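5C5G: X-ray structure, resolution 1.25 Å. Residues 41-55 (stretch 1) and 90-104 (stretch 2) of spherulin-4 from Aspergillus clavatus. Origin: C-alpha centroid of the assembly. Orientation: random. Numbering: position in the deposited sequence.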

ATOM      1  N   VAL A  41       1.439   0.480   4.645  1.00  8.88           N
ATOM      2  CA  VAL A  41       2.473   1.465   4.363  1.00  9.46           C
ATOM      3  C   VAL A  41       2.573   2.419   5.532  1.00  8.69           C
ATOM      4  O   VAL A  41       1.577   3.043   5.919  1.00 11.41           O
ATOM      5  CB  VAL A  41       2.150   2.277   3.112  1.00  9.45           C
ATOM      6  CG1 VAL A  41       3.269   3.241   2.811  1.00 11.50           C
ATOM      7  CG2 VAL A  41       1.890   1.346   1.924  1.00 12.10           C
ATOM      8  N   ILE A  42       3.757   2.554   6.082  1.00  9.63           N
ATOM      9  CA  ILE A  42       3.967   3.553   7.126  1.00 11.80           C
ATOM     10  C   ILE A  42       4.853   4.662   6.566  1.00 11.88           C
ATOM     11  O   ILE A  42       5.660   4.472   5.638  1.00 13.05           O
ATOM     12  CB  ILE A  42       4.475   2.946   8.425  1.00 16.66           C
ATOM     13  CG1 ILE A  42       5.730   2.169   8.157  1.00 15.26           C
ATOM     14  CG2 ILE A  42       3.405   2.004   9.065  1.00 17.79           C
ATOM     15  CD1 ILE A  42       7.003   2.964   8.230  1.00 24.36           C
ATOM     16  N   ASN A  43       4.679   5.837   7.134  1.00 11.44           N
ATOM     17  CA  ASN A  43       5.131   7.061   6.503  1.00  9.83           C
ATOM     18  C   ASN A  43       5.344   8.136   7.559  1.00 10.14           C
ATOM     19  O   ASN A  43       4.497   8.991   7.758  1.00 11.82           O
ATOM     20  CB  ASN A  43       4.071   7.476   5.483  1.00 11.05           C
ATOM     21  CG  ASN A  43       4.439   8.696   4.715  1.00 11.63           C
ATOM     22  OD1 ASN A  43       5.580   9.161   4.762  1.00 11.50           O
ATOM     23  ND2 ASN A  43       3.476   9.238   3.987  1.00 13.74           N
ATOM     24  N   PRO A  44       6.493   8.102   8.229  1.00 10.67           N
ATOM     25  CA  PRO A  44       6.713   9.089   9.288  1.00 12.01           C
ATOM     26  C   PRO A  44       6.673  10.548   8.825  1.00 12.39           C
ATOM     27  O   PRO A  44       6.146  11.384   9.550  1.00 15.94           O
ATOM     28  CB  PRO A  44       8.084   8.698   9.831  1.00 12.51           C
ATOM     29  CG  PRO A  44       8.152   7.209   9.591  1.00 11.86           C
ATOM     30  CD  PRO A  44       7.491   7.022   8.257  1.00 10.05           C
ATOM     31  N   GLY A  45       7.194  10.852   7.646  1.00 11.79           N
ATOM     32  CA  GLY A  45       7.242  12.229   7.171  1.00 14.05           C
ATOM     33  C   GLY A  45       7.582  12.290   5.690  1.00 12.89           C
ATOM     34  O   GLY A  45       8.642  12.779   5.311  1.00 13.88           O
ATOM     35  N   SER A  46       6.675  11.797   4.855  1.00 12.50           N
ATOM     36  CA  SER A  46       6.930  11.634   3.416  1.00 11.28           C
ATOM     37  C   SER A  46       8.265  10.934   3.226  1.00 11.49           C
ATOM     38  O   SER A  46       9.089  11.338   2.408  1.00 12.78           O
ATOM     39  CB  SER A  46       6.911  12.983   2.695  1.00 13.43           C
ATOM     40  OG  SER A  46       5.618  13.568   2.796  1.00 16.44           O
ATOM     41  N   GLY A  47       8.441   9.854   3.979  1.00 10.30           N
ATOM     42  CA  GLY A  47       9.718   9.175   4.106  1.00  9.55           C
ATOM     43  C   GLY A  47       9.972   8.839   5.552  1.00  9.52           C
ATOM     44  O   GLY A  47       9.125   9.086   6.406  1.00 10.28           O
ATOM     45  N   PRO A  48      11.164   8.319   5.838  1.00  9.26           N
ATOM     46  CA  PRO A  48      11.479   7.865   7.189  1.00  9.87           C
ATOM     47  C   PRO A  48      11.851   9.007   8.125  1.00 12.01           C
ATOM     48  O   PRO A  48      12.025   8.758   9.328  1.00 13.65           O
ATOM     49  CB  PRO A  48      12.648   6.901   6.960  1.00 10.21           C
ATOM     50  CG  PRO A  48      13.315   7.424   5.719  1.00  9.95           C
ATOM     51  CD  PRO A  48      12.200   7.942   4.861  1.00 11.19           C
ATOM     52  N   GLY A  49      11.942  10.227   7.609  1.00 11.11           N
ATOM     53  CA  GLY A  49      12.288  11.377   8.414  1.00 13.70           C
ATOM     54  C   GLY A  49      13.771  11.675   8.352  1.00 11.90           C
ATOM     55  O   GLY A  49      14.549  10.946   7.748  1.00 12.69           O
ATOM     56  N   PRO A  50      14.185  12.759   9.001  1.00 14.02           N
ATOM     57  CA  PRO A  50      15.546  13.267   8.847  1.00 14.48           C
ATOM     58  C   PRO A  50      16.588  12.557   9.703  1.00 12.89           C
ATOM     59  O   PRO A  50      17.758  12.884   9.597  1.00 15.07           O
ATOM     60  CB  PRO A  50      15.409  14.721   9.303  1.00 17.81           C
ATOM     61  CG  PRO A  50      14.287  14.710  10.271  1.00 19.98           C
ATOM     62  CD  PRO A  50      13.316  13.692   9.737  1.00 15.18           C
ATOM     63  N   GLU A  51      16.169  11.647  10.585  1.00 13.29           N
ATOM     64  CA  GLU A  51      17.095  10.936  11.464  1.00 12.91           C
ATOM     65  C   GLU A  51      17.059   9.437  11.182  1.00 12.77           C
ATOM     66  O   GLU A  51      16.266   8.972  10.399  1.00 12.41           O
ATOM     67  CB  GLU A  51      16.747  11.210  12.934  1.00 16.20           C
ATOM     68  CG  GLU A  51      16.780  12.678  13.278  1.00 16.25           C
ATOM     69  CD  GLU A  51      16.566  12.957  14.740  1.00 19.82           C
ATOM     70  OE1 GLU A  51      16.391  12.013  15.543  1.00 22.94           O
ATOM     71  OE2 GLU A  51      16.547  14.140  15.077  1.00 18.12           O
ATOM     72  N   ALA A  52      17.928   8.706  11.862  1.00 12.88           N
ATOM     73  CA  ALA A  52      18.063   7.274  11.615  1.00 13.59           C
ATOM     74  C   ALA A  52      16.855   6.495  12.100  1.00 12.38           C
ATOM     75  O   ALA A  52      16.565   5.416  11.574  1.00 13.81           O
ATOM     76  CB  ALA A  52      19.324   6.740  12.275  1.00 15.24           C
ATOM     77  N   LEU A  53      16.153   7.029  13.093  1.00 12.09           N
ATOM     78  CA  LEU A  53      14.945   6.415  13.616  1.00 12.25           C
ATOM     79  C   LEU A  53      13.816   7.425  13.616  1.00 12.56           C
ATOM     80  O   LEU A  53      14.062   8.628  13.660  1.00 13.40           O
ATOM     81  CB  LEU A  53      15.164   5.910  15.033  1.00 13.14           C
ATOM     82  CG  LEU A  53      16.186   4.782  15.133  1.00 15.55           C
ATOM     83  CD1 LEU A  53      16.467   4.482  16.586  1.00 20.75           C
ATOM     84  CD2 LEU A  53      15.709   3.529  14.434  1.00 18.30           C
ATOM     85  N   PRO A  54      12.578   6.952  13.544  1.00 11.71           N
ATOM     86  CA  PRO A  54      11.423   7.836  13.663  1.00 13.39           C
ATOM     87  C   PRO A  54      11.161   8.134  15.132  1.00 14.33           C
ATOM     88  O   PRO A  54      11.942   7.730  16.008  1.00 15.06           O
ATOM     89  CB  PRO A  54      10.307   6.997  13.053  1.00 13.80           C
ATOM     90  CG  PRO A  54      10.665   5.612  13.468  1.00 12.20           C
ATOM     91  CD  PRO A  54      12.175   5.547  13.412  1.00 12.45           C
ATOM     92  N   ASP A  55      10.096   8.880  15.423  1.00 14.71           N
ATOM     93  CA  ASP A  55       9.880   9.331  16.790  1.00 17.27           C
ATOM     94  C   ASP A  55       9.409   8.204  17.712  1.00 16.11           C
ATOM     95  O   ASP A  55       9.210   7.074  17.275  1.00 16.20           O
ATOM     96  CB  ASP A  55       8.997  10.588  16.822  1.00 17.30           C
ATOM     97  CG  ASP A  55       7.521  10.319  16.599  1.00 19.63           C
ATOM     98  OD1 ASP A  55       7.027   9.195  16.814  1.00 17.61           O
ATOM     99  OD2 ASP A  55       6.826  11.310  16.265  1.00 21.78           O
TER
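Stretch 2, residues 90-104: RRDIETYAAWPTQSS

Stretch 2 is already helical at Arg 90 and stays so up to the region of Ser 103, and it packs on Ile 42, at the end of a strand that begins earlier, and on the loop that follows. The register runs in one sense: CA atoms pair Pro 48 with Asp 92 (6.3 Å), Ala 52 with Thr 95 (5.9 Å) and Leu 53 with Trp 99 (6.3 Å), so residue numbers rise together along the two stretches from Pro 48 to Leu 53. Together the two surfaces bury 704 Å².

Arg 90 lies out of reach of the loop; its NE is 2.9 Å from OE2 of Glu 94, a salt bridge one turn along the same helix. The CA-to-CB bond of Arg 91 is sideways to stretch 1, but the end of the side chain comes nearer: NH1 and NH2 both donate to Gly 49 O, at 3.0 and 2.9 Å, and the oxygen lies at the edge of the guanidinium, near its plane, as a forked acceptor should. Arg 91 NH2 also forms a salt bridge with Asp 92 OD1, 2.9 Å. Asp 92 also approaches Pro 48, its CG 3.7 Å from Pro 48 CD, while water 1 donates to its OD2 (2.8 Å) and to Ser 46 O (2.7 Å), bridging the stretches.

Ile 93 points away and has no contact with stretch 1. Thr 95 points toward the loop; its OG1 donates to Arg 91 O at 2.7 Å, and its CG2 packs against Pro 48 CB at 3.8 Å and lies 3.7 Å from Glu 51 O. Water 3 joins the backbones at this level, donating to Thr 95 O (2.8 Å) and Ala 52 O (2.7 Å).

Tyr 96 presents a ring face to Pro 48, whose CB stands 3.7 Å from the ring centroid and 13° off the normal, a CH-pi contact over the face. Pro 44 CD instead meets the edge, 3.6 Å from Tyr 96 OH, and Ile 42 CD1 is 3.8 Å from Tyr 96 CE1. The hydroxyl also lies 3.3 Å from Pro 48 N, but a proline nitrogen has no hydrogen to share, so this is packing alone; Tyr 96 OH is hydrogen-bonded elsewhere in the structure.

Trp 99 has the largest area covered by stretch 1, 98 Å². Ile 42 CD1 and Pro 44 CG reach its edge at CH2, 3.7 and 4.1 Å away, while Pro 54 CD comes within 3.6 Å of CE2. Pro 54 CG makes an off-centre CH-pi contact, 4.2 Å from the six-membered ring centroid. The indole NE1 donates to water 2 (2.9 Å), which in turn donates to Pro 48 O (2.8 Å) and Glu 51 O (2.9 Å).

At Pro 100 and Thr 101 the helix kinks, their N atoms lacking bonds to the preceding turn; regular bonding resumes with Gln 102 N to Ala 98 O at 2.8 Å. Beyond the kink, Leu 53 CD2 lies 4.0 Å from both Gln 102 CB and Ser 103 CB, closing the contact before Ser 104 leaves helical geometry with positive phi.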

ATOM      1  N   ARG A  90      17.660   6.470  -2.436  1.00 11.06           N
ATOM      2  CA  ARG A  90      18.412   5.399  -1.815  1.00 11.51           C
ATOM      3  C   ARG A  90      18.663   5.671  -0.331  1.00 10.42           C
ATOM      4  O   ARG A  90      18.601   4.753   0.480  1.00 10.95           O
ATOM      5  CB  ARG A  90      19.716   5.173  -2.552  1.00 14.57           C
ATOM      6  CG  ARG A  90      20.530   4.057  -1.973  1.00 21.26           C
ATOM      7  CD  ARG A  90      21.551   3.565  -2.962  1.00 33.16           C
ATOM      8  NE  ARG A  90      22.157   2.320  -2.507  1.00 43.02           N
ATOM      9  CZ  ARG A  90      22.756   1.444  -3.307  1.00 41.38           C
ATOM     10  NH1 ARG A  90      22.829   1.672  -4.608  1.00 31.18           N
ATOM     11  NH2 ARG A  90      23.277   0.336  -2.799  1.00 48.51           N
ATOM     12  N   ARG A  91      18.958   6.916   0.036  1.00 11.43           N
ATOM     13  CA  ARG A  91      19.137   7.242   1.452  1.00 11.23           C
ATOM     14  C   ARG A  91      17.891   6.840   2.228  1.00 10.20           C
ATOM     15  O   ARG A  91      17.975   6.253   3.312  1.00 10.83           O
ATOM     16  CB  ARG A  91      19.441   8.727   1.657  1.00 11.85           C
ATOM     17  CG  ARG A  91      19.518   9.141   3.123  1.00 12.75           C
ATOM     18  CD  ARG A  91      18.168   9.575   3.684  1.00 12.72           C
ATOM     19  NE  ARG A  91      18.274   9.879   5.105  1.00 11.86           N
ATOM     20  CZ  ARG A  91      17.230  10.055   5.903  1.00 12.81           C
ATOM     21  NH1 ARG A  91      17.420  10.324   7.184  1.00 13.63           N
ATOM     22  NH2 ARG A  91      15.999   9.995   5.416  1.00 12.72           N
ATOM     23  N   ASP A  92      16.720   7.125   1.689  1.00  9.64           N
ATOM     24  CA  ASP A  92      15.495   6.810   2.402  1.00  9.22           C
ATOM     25  C   ASP A  92      15.308   5.295   2.516  1.00  9.48           C
ATOM     26  O   ASP A  92      14.933   4.778   3.573  1.00 10.37           O
ATOM     27  CB  ASP A  92      14.274   7.449   1.734  1.00 10.07           C
ATOM     28  CG  ASP A  92      14.205   8.945   1.932  1.00 11.48           C
ATOM     29  OD1 ASP A  92      14.937   9.497   2.782  1.00 12.16           O
ATOM     30  OD2 ASP A  92      13.399   9.587   1.221  1.00 12.10           O
ATOM     31  N   ILE A  93      15.551   4.558   1.431  1.00  9.18           N
ATOM     32  CA  ILE A  93      15.449   3.102   1.477  1.00  9.08           C
ATOM     33  C   ILE A  93      16.368   2.555   2.561  1.00  9.30           C
ATOM     34  O   ILE A  93      15.973   1.703   3.373  1.00 10.59           O
ATOM     35  CB  ILE A  93      15.850   2.481   0.123  1.00  9.26           C
ATOM     36  CG1 ILE A  93      14.865   2.891  -0.983  1.00  9.85           C
ATOM     37  CG2 ILE A  93      15.909   0.967   0.238  1.00  9.91           C
ATOM     38  CD1 ILE A  93      15.364   2.564  -2.389  1.00 10.85           C
ATOM     39  N   GLU A  94      17.612   3.004   2.548  1.00  9.44           N
ATOM     40  CA  GLU A  94      18.620   2.511   3.480  1.00 10.33           C
ATOM     41  C   GLU A  94      18.304   2.885   4.920  1.00  9.71           C
ATOM     42  O   GLU A  94      18.662   2.170   5.847  1.00 10.93           O
ATOM     43  CB  GLU A  94      20.003   3.005   3.068  1.00 13.39           C
ATOM     44  CG  GLU A  94      20.451   2.313   1.783  1.00 16.00           C
ATOM     45  CD  GLU A  94      21.809   2.738   1.300  1.00 28.98           C
ATOM     46  OE1 GLU A  94      22.345   3.734   1.825  1.00 27.84           O
ATOM     47  OE2 GLU A  94      22.336   2.056   0.389  1.00 28.66           O
ATOM     48  N   THR A  95      17.650   4.013   5.117  1.00  9.49           N
ATOM     49  CA  THR A  95      17.259   4.443   6.457  1.00  9.09           C
ATOM     50  C   THR A  95      16.253   3.449   7.025  1.00  9.50           C
ATOM     51  O   THR A  95      16.430   2.933   8.126  1.00  9.74           O
ATOM     52  CB  THR A  95      16.690   5.879   6.426  1.00 10.67           C
ATOM     53  OG1 THR A  95      17.704   6.787   5.958  1.00 11.44           O
ATOM     54  CG2 THR A  95      16.260   6.323   7.801  1.00 10.80           C
ATOM     55  N   TYR A  96      15.194   3.150   6.280  1.00  9.24           N
ATOM     56  CA  TYR A  96      14.253   2.124   6.737  1.00  9.07           C
ATOM     57  C   TYR A  96      14.959   0.796   6.975  1.00  9.46           C
ATOM     58  O   TYR A  96      14.695   0.106   7.973  1.00 10.18           O
ATOM     59  CB  TYR A  96      13.154   1.886   5.710  1.00  8.72           C
ATOM     60  CG  TYR A  96      12.071   2.941   5.596  1.00  8.24           C
ATOM     61  CD1 TYR A  96      11.187   3.204   6.633  1.00  8.93           C
ATOM     62  CD2 TYR A  96      11.930   3.666   4.423  1.00  8.72           C
ATOM     63  CE1 TYR A  96      10.194   4.145   6.507  1.00  8.92           C
ATOM     64  CE2 TYR A  96      10.950   4.607   4.279  1.00  9.23           C
ATOM     65  CZ  TYR A  96      10.067   4.848   5.325  1.00  8.18           C
ATOM     66  OH  TYR A  96       9.068   5.781   5.241  1.00  9.48           O
ATOM     67  N   ALA A  97      15.831   0.404   6.055  1.00  9.29           N
ATOM     68  CA  ALA A  97      16.476  -0.888   6.167  1.00  9.28           C
ATOM     69  C   ALA A  97      17.306  -1.010   7.436  1.00  9.75           C
ATOM     70  O   ALA A  97      17.417  -2.092   7.991  1.00 11.14           O
ATOM     71  CB  ALA A  97      17.353  -1.141   4.967  1.00 11.07           C
ATOM     72  N   ALA A  98      17.902   0.102   7.871  1.00 10.12           N
ATOM     73  CA  ALA A  98      18.777   0.089   9.034  1.00 10.39           C
ATOM     74  C   ALA A  98      18.017   0.208  10.335  1.00 10.40           C
ATOM     75  O   ALA A  98      18.622   0.078  11.392  1.00 11.57           O
ATOM     76  CB  ALA A  98      19.826   1.190   8.930  1.00 11.69           C
ATOM     77  N   TRP A  99      16.705   0.435  10.285  1.00 10.58           N
ATOM     78  CA  TRP A  99      15.919   0.569  11.507  1.00 10.34           C
ATOM     79  C   TRP A  99      16.165  -0.522  12.570  1.00 10.27           C
ATOM     80  O   TRP A  99      16.368  -0.193  13.734  1.00 11.43           O
ATOM     81  CB  TRP A  99      14.424   0.655  11.181  1.00  9.94           C
ATOM     82  CG  TRP A  99      13.921   2.022  10.818  1.00  9.44           C
ATOM     83  CD1 TRP A  99      14.632   3.174  10.729  1.00 10.14           C
ATOM     84  CD2 TRP A  99      12.562   2.365  10.527  1.00  9.63           C
ATOM     85  NE1 TRP A  99      13.801   4.229  10.405  1.00 10.43           N
ATOM     86  CE2 TRP A  99      12.521   3.750  10.277  1.00  9.83           C
ATOM     87  CE3 TRP A  99      11.372   1.629  10.461  1.00 10.72           C
ATOM     88  CZ2 TRP A  99      11.330   4.423   9.979  1.00 10.73           C
ATOM     89  CZ3 TRP A  99      10.197   2.293  10.167  1.00 10.65           C
ATOM     90  CH2 TRP A  99      10.186   3.677   9.936  1.00 10.16           C
ATOM     91  N   PRO A 100      16.126  -1.812  12.198  1.00 11.05           N
ATOM     92  CA  PRO A 100      16.252  -2.831  13.252  1.00 12.18           C
ATOM     93  C   PRO A 100      17.640  -2.854  13.871  1.00 12.85           C
ATOM     94  O   PRO A 100      17.760  -3.104  15.073  1.00 14.23           O
ATOM     95  CB  PRO A 100      15.942  -4.145  12.523  1.00 13.33           C
ATOM     96  CG  PRO A 100      16.067  -3.828  11.079  1.00 13.69           C
ATOM     97  CD  PRO A 100      15.700  -2.394  10.918  1.00 10.65           C
ATOM     98  N   THR A 101      18.674  -2.551  13.093  1.00 13.44           N
ATOM     99  CA  THR A 101      20.027  -2.533  13.643  1.00 14.77           C
ATOM    100  C   THR A 101      20.283  -1.243  14.427  1.00 14.57           C
ATOM    101  O   THR A 101      20.891  -1.269  15.490  1.00 14.79           O
ATOM    102  CB  THR A 101      21.089  -2.730  12.558  1.00 18.53           C
ATOM    103  OG1 THR A 101      20.890  -1.797  11.502  1.00 27.08           O
ATOM    104  CG2 THR A 101      21.001  -4.119  11.996  1.00 21.99           C
ATOM    105  N   GLN A 102      19.786  -0.116  13.931  1.00 13.18           N
ATOM    106  CA  GLN A 102      19.964   1.162  14.618  1.00 13.36           C
ATOM    107  C   GLN A 102      19.256   1.177  15.966  1.00 12.96           C
ATOM    108  O   GLN A 102      19.711   1.835  16.894  1.00 14.79           O
ATOM    109  CB  GLN A 102      19.447   2.312  13.750  1.00 13.60           C
ATOM    110  CG  GLN A 102      20.327   2.587  12.552  1.00 17.72           C
ATOM    111  CD  GLN A 102      21.500   3.486  12.874  1.00 23.53           C
ATOM    112  OE1 GLN A 102      21.639   3.977  13.994  1.00 29.41           O
ATOM    113  NE2 GLN A 102      22.352   3.703  11.892  1.00 25.19           N
ATOM    114  N   SER A 103      18.138   0.465  16.062  1.00 12.68           N
ATOM    115  CA  SER A 103      17.343   0.433  17.285  1.00 14.11           C
ATOM    116  C   SER A 103      17.652  -0.758  18.187  1.00 13.71           C
ATOM    117  O   SER A 103      17.218  -0.785  19.331  1.00 16.78           O
ATOM    118  CB  SER A 103      15.861   0.372  16.933  1.00 13.49           C
ATOM    119  OG  SER A 103      15.541  -0.848  16.281  1.00 13.76           O
ATOM    120  N   SER A 104      18.382  -1.739  17.664  1.00 15.06           N
ATOM    121  CA  SER A 104      18.549  -3.037  18.336  1.00 16.30           C
ATOM    122  C   SER A 104      17.193  -3.671  18.656  1.00 16.91           C
ATOM    123  O   SER A 104      17.027  -4.334  19.673  1.00 19.23           O
ATOM    124  CB  SER A 104      19.400  -2.925  19.615  1.00 18.17           C
ATOM    125  OG  SER A 104      20.749  -2.580  19.328  1.00 19.42           O
TER
HETATM  126  O   HOH W   1      10.665   9.731   0.831  1.00 11.51           O
HETATM  127  O   HOH W   2      14.041   7.147  10.417  1.00 10.88           O
HETATM  128  O   HOH W   3      18.189   4.003  10.018  1.00 11.81           O